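PDB 5LP5: penicillin-binding protein 2 (Pbp2) from Helicobacter pylori, which probably cross-links peptidoglycan as a penicillin-binding transpeptidase of cell wall synthesis, and forms a complex with MreC. Local coordinates for residues T332-P337 with F371-L376. Sequence-based numbering, arbitrary orientation.
Sequences TIPTPP and FYKFGL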
# COMPACT_ATOMS: atom_id res chain seq x y z
N THR A 332 42.13 47.94 -2.57
CA THR A 332 42.01 47.94 -4.02
C THR A 332 43.39 47.68 -4.60
O THR A 332 44.39 48.23 -4.12
CB THR A 332 41.48 49.30 -4.52
OG1 THR A 332 40.36 49.71 -3.72
CG2 THR A 332 41.05 49.21 -5.99
N ILE A 333 43.46 46.82 -5.62
CA ILE A 333 44.73 46.54 -6.31
C ILE A 333 44.50 46.44 -7.82
O ILE A 333 43.39 46.17 -8.26
CB ILE A 333 45.40 45.25 -5.79
CG1 ILE A 333 44.53 44.02 -6.11
CG2 ILE A 333 45.66 45.36 -4.29
CD1 ILE A 333 45.14 42.68 -5.72
N PRO A 334 45.56 46.66 -8.61
CA PRO A 334 45.43 46.57 -10.08
C PRO A 334 45.19 45.14 -10.60
O PRO A 334 45.86 44.20 -10.19
CB PRO A 334 46.76 47.14 -10.59
CG PRO A 334 47.70 47.11 -9.43
CD PRO A 334 46.87 47.17 -8.19
N THR A 335 44.24 45.00 -11.52
CA THR A 335 43.80 43.70 -12.01
C THR A 335 43.92 43.60 -13.53
O THR A 335 42.95 43.84 -14.26
CB THR A 335 42.35 43.42 -11.58
OG1 THR A 335 42.27 43.44 -10.15
CG2 THR A 335 41.86 42.06 -12.08
N PRO A 336 45.11 43.25 -14.02
CA PRO A 336 45.36 43.05 -15.44
C PRO A 336 44.80 41.72 -15.96
O PRO A 336 44.31 40.91 -15.16
CB PRO A 336 46.88 43.04 -15.54
CG PRO A 336 47.34 42.60 -14.20
CD PRO A 336 46.34 43.13 -13.22
N PRO A 337 44.88 41.50 -17.29
CA PRO A 337 44.40 40.26 -17.92
C PRO A 337 45.05 38.99 -17.36
O PRO A 337 44.46 37.93 -17.44
CB PRO A 337 44.79 40.44 -19.39
CG PRO A 337 44.80 41.91 -19.59
CD PRO A 337 45.32 42.48 -18.30
N PHE A 371 42.40 37.24 -6.45
CA PHE A 371 42.60 36.03 -5.66
C PHE A 371 43.94 35.39 -5.97
O PHE A 371 44.57 34.84 -5.09
CB PHE A 371 41.45 35.03 -5.87
CG PHE A 371 40.10 35.59 -5.48
CD1 PHE A 371 39.71 35.62 -4.15
CD2 PHE A 371 39.25 36.11 -6.44
CE1 PHE A 371 38.49 36.15 -3.78
CE2 PHE A 371 38.03 36.63 -6.07
CZ PHE A 371 37.65 36.66 -4.74
N TYR A 372 44.37 35.47 -7.22
CA TYR A 372 45.73 35.06 -7.56
C TYR A 372 46.77 35.81 -6.71
O TYR A 372 47.68 35.22 -6.14
CB TYR A 372 46.03 35.27 -9.05
CG TYR A 372 45.34 34.33 -10.02
CD1 TYR A 372 45.12 32.98 -9.71
CD2 TYR A 372 44.93 34.77 -11.28
CE1 TYR A 372 44.49 32.13 -10.60
CE2 TYR A 372 44.31 33.92 -12.18
CZ TYR A 372 44.09 32.60 -11.83
OH TYR A 372 43.47 31.76 -12.72
N LYS A 373 46.62 37.13 -6.63
CA LYS A 373 47.61 37.98 -5.97
C LYS A 373 47.70 37.74 -4.47
O LYS A 373 48.79 37.51 -3.94
CB LYS A 373 47.34 39.46 -6.25
CG LYS A 373 47.99 39.92 -7.55
CD LYS A 373 47.78 41.41 -7.74
CE LYS A 373 48.35 41.90 -9.06
NZ LYS A 373 48.11 43.36 -9.26
N PHE A 374 46.56 37.80 -3.77
CA PHE A 374 46.57 37.58 -2.32
C PHE A 374 46.83 36.11 -1.99
O PHE A 374 47.26 35.79 -0.88
CB PHE A 374 45.28 38.08 -1.66
CG PHE A 374 45.18 39.59 -1.59
CD1 PHE A 374 45.88 40.31 -0.62
CD2 PHE A 374 44.39 40.29 -2.50
CE1 PHE A 374 45.79 41.70 -0.57
CE2 PHE A 374 44.30 41.68 -2.44
CZ PHE A 374 45.00 42.39 -1.48
N GLY A 375 46.58 35.24 -2.96
CA GLY A 375 46.86 33.81 -2.83
C GLY A 375 48.34 33.53 -2.70
O GLY A 375 48.74 32.55 -2.06
N LEU A 376 49.15 34.39 -3.31
CA LEU A 376 50.62 34.35 -3.16
C LEU A 376 51.04 34.55 -1.69
O LEU A 376 52.01 33.95 -1.22
CB LEU A 376 51.28 35.43 -4.03
CG LEU A 376 51.15 35.24 -5.54
CD1 LEU A 376 51.53 36.52 -6.28
CD2 LEU A 376 52.00 34.08 -6.02
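Residues 332-337 run as an extended, proline-rich segment past one side of helix 369-377. The backbones stay well apart: the closest CA atoms, those of Ile333 and Lys373, are 9.0 Å from each other. Ile333 and Pro334 form a short strand that pairs antiparallel with strand 356-357. Side chains of the helix bridge the gap, to a backbone carbonyl and to a side chain of this strand. Lys373 carries the polar part. Its chain is extended beyond CG, with chi2, chi3 and chi4 all near 180°, and this stretch takes the amino group out to the strand. There Lys373 NZ donates a hydrogen bond to the carbonyl O of Pro334, at 2.6 Å. The nitrogen lies in the carbonyl plane, and the C=O...N angle is 148°. The Lys373 and Pro334 side chains run at about a right angle, and only Lys373 NZ comes near the ring, 3.8 Å from Pro334 CG. Both segments belong to the transpeptidase domain, at its surface and far from the centre of the chain. Phe371 touches Lys314 and Val317 of helix 314-324; Lys314 is probably the lysine of the family's SxxK motif. Ile333 supplies the apolar part. Its CG1 sits in the crowded position between the backbone N and carbonyl carbon (chi1 65°), and CD1 extends toward the helix. Ile333 CD1 meets Lys373 CD at 3.6 Å, on the aliphatic part of the lysine. Ile333 CD1 also approaches the Phe374 ring obliquely, 3.5 Å from Phe374 CE2. Phe374 itself is buried, and its ring also rests on Leu325 and Ile327.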